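Dihydropteroate synthase (Anaplasma phagocytophilum, PDB 6UCZ) probably catalyses the condensation of 6-hydroxymethyl-7,8-dihydropterin diphosphate with p-aminobenzoate to form 7,8-dihydropteroate, a step of folate synthesis. Local coordinates at residues I113-R116 with T120-L123; Y131-G136 with F272-D277. All coordinates share one frame; numbering follows the deposited sequence.

Contact 1 (I113-R116 with T120-L123). With PMM (pterin-6-yl-methyl-monophosphate), chain C.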
# COMPACT_ATOMS: atom_id res chain seq x y z
N ILE A 113 6.65 -5.26 3.53
CA ILE A 113 7.30 -4.28 4.39
C ILE A 113 6.97 -2.89 3.86
O ILE A 113 7.33 -2.54 2.73
CB ILE A 113 8.82 -4.51 4.50
CG1 ILE A 113 9.48 -3.41 5.36
CG2 ILE A 113 9.52 -4.60 3.14
CD1 ILE A 113 8.96 -3.34 6.77
N ASP A 114 6.25 -2.11 4.66
CA ASP A 114 5.84 -0.76 4.26
C ASP A 114 6.92 0.18 4.76
O ASP A 114 6.99 0.49 5.95
CB ASP A 114 4.47 -0.41 4.84
CG ASP A 114 3.95 0.94 4.39
OD1 ASP A 114 4.72 1.76 3.81
OD2 ASP A 114 2.75 1.19 4.60
N THR A 115 7.80 0.60 3.85
CA THR A 115 8.91 1.46 4.23
C THR A 115 9.30 2.31 3.04
O THR A 115 9.10 1.93 1.89
CB THR A 115 10.12 0.65 4.72
OG1 THR A 115 11.18 1.53 5.09
CG2 THR A 115 10.63 -0.28 3.62
N ARG A 116 9.87 3.47 3.33
CA ARG A 116 10.53 4.27 2.31
C ARG A 116 12.05 4.08 2.29
O ARG A 116 12.71 4.65 1.42
CB ARG A 116 10.19 5.75 2.51
CG ARG A 116 10.97 6.42 3.63
CD ARG A 116 10.47 7.83 3.83
NE ARG A 116 9.15 7.81 4.46
CZ ARG A 116 8.59 8.84 5.06
NH1 ARG A 116 9.23 10.00 5.15
NH2 ARG A 116 7.38 8.71 5.60
N THR A 120 15.84 -0.76 5.44
CA THR A 120 14.78 -1.50 6.11
C THR A 120 14.21 -2.58 5.20
O THR A 120 13.99 -3.71 5.63
CB THR A 120 13.70 -0.53 6.58
OG1 THR A 120 14.20 0.22 7.69
CG2 THR A 120 12.42 -1.29 6.98
N ALA A 121 14.00 -2.25 3.92
CA ALA A 121 13.53 -3.27 2.98
C ALA A 121 14.52 -4.41 2.89
O ALA A 121 14.13 -5.58 2.88
CB ALA A 121 13.28 -2.65 1.60
N GLU A 122 15.83 -4.09 2.85
CA GLU A 122 16.85 -5.12 2.76
C GLU A 122 16.84 -6.02 3.99
O GLU A 122 16.97 -7.25 3.88
CB GLU A 122 18.22 -4.47 2.58
CG GLU A 122 19.39 -5.42 2.60
CD GLU A 122 20.71 -4.70 2.46
OE1 GLU A 122 20.85 -3.61 3.05
OE2 GLU A 122 21.59 -5.22 1.76
N LEU A 123 16.73 -5.43 5.18
CA LEU A 123 16.72 -6.25 6.39
C LEU A 123 15.46 -7.10 6.46
O LEU A 123 15.51 -8.29 6.80
CB LEU A 123 16.84 -5.35 7.62
CG LEU A 123 18.24 -4.76 7.83
CD1 LEU A 123 18.26 -3.82 9.02
CD2 LEU A 123 19.29 -5.85 7.98
N5 PMM C . -1.14 4.61 2.68
C6 PMM C . -0.50 4.70 3.85
C7 PMM C . 0.66 3.98 4.09
N8 PMM C . 1.23 3.16 3.19
N1 PMM C . 1.16 2.22 1.12
C2 PMM C . 0.57 2.09 -0.07
N2 PMM C . 1.12 1.30 -0.99
N3 PMM C . -0.57 2.76 -0.41
C4 PMM C . -1.25 3.64 0.40
O4 PMM C . -2.26 4.22 0.01
C4A PMM C . -0.63 3.81 1.74
C8A PMM C . 0.58 3.08 2.03
C9 PMM C . -1.08 5.67 4.85
O10 PMM C . -2.31 5.14 5.37
PA PMM C . -2.45 4.59 6.88
O1P PMM C . -3.96 4.34 7.05
O2P PMM C . -2.08 5.72 7.82
O3P PMM C . -1.62 3.36 7.06

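Contact 2 (Y131-G136 with F272-D277). With PMM (pterin-6-yl-methyl-monophosphate), chain C.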
# COMPACT_ATOMS: atom_id res chain seq x y z
N TYR A 131 7.06 -8.83 -0.18
CA TYR A 131 6.87 -7.59 -0.91
C TYR A 131 7.64 -6.47 -0.24
O TYR A 131 7.69 -6.41 1.00
CB TYR A 131 5.39 -7.13 -0.97
CG TYR A 131 4.38 -8.08 -1.57
CD1 TYR A 131 3.89 -9.16 -0.85
CD2 TYR A 131 3.87 -7.85 -2.84
CE1 TYR A 131 2.95 -10.03 -1.40
CE2 TYR A 131 2.93 -8.69 -3.39
CZ TYR A 131 2.47 -9.77 -2.68
OH TYR A 131 1.54 -10.59 -3.26
N ILE A 132 8.20 -5.57 -1.04
CA ILE A 132 8.49 -4.22 -0.59
C ILE A 132 7.30 -3.34 -0.95
O ILE A 132 6.95 -3.20 -2.12
CB ILE A 132 9.77 -3.65 -1.23
CG1 ILE A 132 10.96 -4.59 -1.07
CG2 ILE A 132 10.08 -2.27 -0.63
CD1 ILE A 132 12.16 -4.12 -1.86
N ASN A 133 6.67 -2.75 0.05
CA ASN A 133 5.65 -1.73 -0.20
C ASN A 133 6.38 -0.40 -0.10
O ASN A 133 6.43 0.23 0.96
CB ASN A 133 4.49 -1.86 0.78
CG ASN A 133 3.50 -0.74 0.64
OD1 ASN A 133 3.49 -0.00 -0.36
ND2 ASN A 133 2.67 -0.56 1.66
N ASP A 134 6.98 0.03 -1.21
CA ASP A 134 7.84 1.22 -1.21
C ASP A 134 6.95 2.44 -1.28
O ASP A 134 6.72 3.02 -2.35
CB ASP A 134 8.82 1.21 -2.38
CG ASP A 134 9.70 2.46 -2.42
OD1 ASP A 134 9.74 3.22 -1.42
OD2 ASP A 134 10.35 2.69 -3.46
N GLN A 135 6.51 2.88 -0.10
CA GLN A 135 5.64 4.06 -0.01
C GLN A 135 6.37 5.33 -0.46
O GLN A 135 5.71 6.32 -0.80
CB GLN A 135 5.18 4.20 1.44
CG GLN A 135 4.18 5.28 1.69
CD GLN A 135 4.03 5.57 3.17
OE1 GLN A 135 3.65 6.68 3.56
NE2 GLN A 135 4.31 4.57 4.01
N GLY A 136 7.70 5.29 -0.55
CA GLY A 136 8.43 6.43 -1.06
C GLY A 136 8.57 6.46 -2.56
O GLY A 136 8.99 7.48 -3.10
N PHE A 272 -4.61 -5.33 -5.65
CA PHE A 272 -4.36 -5.33 -4.21
C PHE A 272 -5.17 -4.22 -3.56
O PHE A 272 -5.14 -3.08 -4.04
CB PHE A 272 -2.87 -5.12 -3.90
CG PHE A 272 -1.96 -6.18 -4.46
CD1 PHE A 272 -1.45 -6.08 -5.74
CD2 PHE A 272 -1.62 -7.28 -3.69
CE1 PHE A 272 -0.61 -7.06 -6.24
CE2 PHE A 272 -0.79 -8.26 -4.19
CZ PHE A 272 -0.28 -8.16 -5.46
N LEU A 273 -5.82 -4.52 -2.44
CA LEU A 273 -6.49 -3.51 -1.62
C LEU A 273 -5.83 -3.49 -0.25
O LEU A 273 -5.79 -4.51 0.43
CB LEU A 273 -7.98 -3.80 -1.48
CG LEU A 273 -8.81 -3.77 -2.76
CD1 LEU A 273 -10.28 -4.06 -2.44
CD2 LEU A 273 -8.65 -2.40 -3.44
N ARG A 274 -5.32 -2.32 0.14
CA ARG A 274 -4.63 -2.15 1.42
C ARG A 274 -5.63 -1.59 2.41
O ARG A 274 -6.07 -0.43 2.28
CB ARG A 274 -3.41 -1.23 1.22
CG ARG A 274 -2.52 -1.09 2.43
CD ARG A 274 -1.34 -0.11 2.17
NE ARG A 274 -0.54 0.03 3.38
CZ ARG A 274 -0.82 0.89 4.37
NH1 ARG A 274 -1.86 1.70 4.27
NH2 ARG A 274 -0.06 0.92 5.45
N VAL A 275 -6.03 -2.40 3.39
CA VAL A 275 -7.22 -2.14 4.18
C VAL A 275 -6.96 -2.44 5.65
O VAL A 275 -6.10 -3.26 6.00
CB VAL A 275 -8.43 -2.97 3.69
CG1 VAL A 275 -8.83 -2.55 2.29
CG2 VAL A 275 -8.11 -4.49 3.76
N HIS A 276 -7.72 -1.77 6.52
CA HIS A 276 -7.69 -2.08 7.94
C HIS A 276 -8.60 -3.26 8.28
O HIS A 276 -8.20 -4.17 9.01
CB HIS A 276 -8.09 -0.84 8.76
CG HIS A 276 -7.19 0.34 8.54
ND1 HIS A 276 -7.36 1.23 7.50
CD2 HIS A 276 -6.10 0.76 9.22
CE1 HIS A 276 -6.42 2.16 7.56
NE2 HIS A 276 -5.64 1.89 8.59
N ASP A 277 -9.83 -3.26 7.77
CA ASP A 277 -10.80 -4.30 8.11
C ASP A 277 -10.78 -5.37 7.03
O ASP A 277 -11.39 -5.22 5.96
CB ASP A 277 -12.20 -3.73 8.29
CG ASP A 277 -13.15 -4.75 8.87
OD1 ASP A 277 -13.05 -5.94 8.50
OD2 ASP A 277 -13.99 -4.37 9.71
N5 PMM C . -1.14 4.61 2.68
C6 PMM C . -0.50 4.70 3.85
C7 PMM C . 0.66 3.98 4.09
N8 PMM C . 1.23 3.16 3.19
N1 PMM C . 1.16 2.22 1.12
C2 PMM C . 0.57 2.09 -0.07
N2 PMM C . 1.12 1.30 -0.99
N3 PMM C . -0.57 2.76 -0.41
C4 PMM C . -1.25 3.64 0.40
O4 PMM C . -2.26 4.22 0.01
C4A PMM C . -0.63 3.81 1.74
C8A PMM C . 0.58 3.08 2.03
C9 PMM C . -1.08 5.67 4.85
O10 PMM C . -2.31 5.14 5.37
PA PMM C . -2.45 4.59 6.88
O1P PMM C . -3.96 4.34 7.05
O2P PMM C . -2.08 5.72 7.82
O3P PMM C . -1.62 3.36 7.06

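Contact 1 (I113-R116 with T120-L123)
Thr115 carries OG1 trans to its backbone N (chi1 -180°), and Thr120, turned by a chi1 of -72°, sends its methyl rather than its hydroxyl to meet it. As a result Thr115 OG1 lies 3.6 Å from Thr120 CB and about equally near its CG2, while the two OG1 atoms are 4.2 Å apart and form no bond with each other. Both hydroxyls instead reach one carboxylate, Glu89, which takes Thr120 OG1 with OE1 and Thr115 OG1 with OE2; Asn117 N also donates to Thr115 OG1. The same methyl also reaches the other outward residue of the strand, with Thr120 CG2 4.0 Å from Ile113 CG1. Beside this, Thr115 CG2 approaches Ala121 CB to 4.1 Å. No hydrogen bond spans the segments; the 166 Å² buried between them, both sides summed, comes mainly from van der Waals contact of aliphatic groups and one hydroxyl oxygen. Strand 110-115, helix 118-127 and strand 131-134 form a beta-alpha-beta unit of the eight-stranded parallel TIM barrel; Ile113 and Thr115 face the helix, whereas Asp114 points away from it, into the barrel. There Asp114 OD2 comes within 2.9 Å of PMM N8 and makes a salt bridge with Arg274, while OD1 receives a hydrogen bond from Gln135 NE2, which would fix the carboxylate's rotation.

Contact 2 (Y131-G136 with F272-D277)
Tyr131 and Phe272 meet across the barrel interior, Tyr131 OH lying 3.4 Å from Phe272 CE2 at the edge of the phenyl ring and near its plane. The ring centroids are 5.6 Å apart and the planes stand at 81°, an oblique meeting that accounts for more than half of the 129 Å² buried between the segments; the hydroxyl itself is hydrogen-bonded to Glu110 OE1. Two residues further along each strand, Asn133 and Arg274 face each other with their CA atoms 10.4 Å apart. Their side chains bring two donors close without bonding, and both Asn133 ND2 and Arg274 NE are satisfied by Asp71 OD2.

The tight packing is around the ligand. The Asn133 amide reads the pterin with both ends: OD1 accepts from PMM N2 at 2.8 Å in an almost straight bond (176°), and ND2 donates to PMM N1 at 3.2 Å. Arg274, with CG trans to its backbone N (chi1 -174°) and its chain extended as far as NE, lays one guanidinium face on the ring, CZ being 3.3 Å from PMM N8. From this position NH1 bonds to the phosphate oxygen O3P at 3.3 Å, and NH2 adds a weak bond to the same oxygen. Salt bridges to Asp71 and Asp114 hold the guanidinium over the ring.

On the more open side the segments' hold is looser. The partly exposed His276 meets PMM O1P with the edge of its ring, CE1 at 3.3 Å, while its ND1 is hydrogen-bonded to Ser239 OG; beyond it Asp277 N-caps helix 278-290. Two strands facing each other across a TIM barrel, with the substrate analogue between their C-terminal ends, form part of the pterin site of dihydropteroate synthase, to which Asp114, Asp205 and Lys241 also contribute.

Overall arrangement
Along the chain, strand 110-115 comes first, and contact 1 closes a short loop of three residues as helix 118-127 folds back against its outer side. The chain then returns through strand 131-134, where contact 2 opens; it closes on strand 272-275 after 135 intervening residues. The two are therefore in series, neither enclosing nor crossing the other. Contact 1 ties helix to strand at the barrel wall, whereas contact 2 spans the interior. They join through neighbouring strands, Ile113 O and Asn133 N being 2.8 Å apart, a probable hydrogen bond. Both also reach PMM, so the local unit and the distant strand share one ligand site.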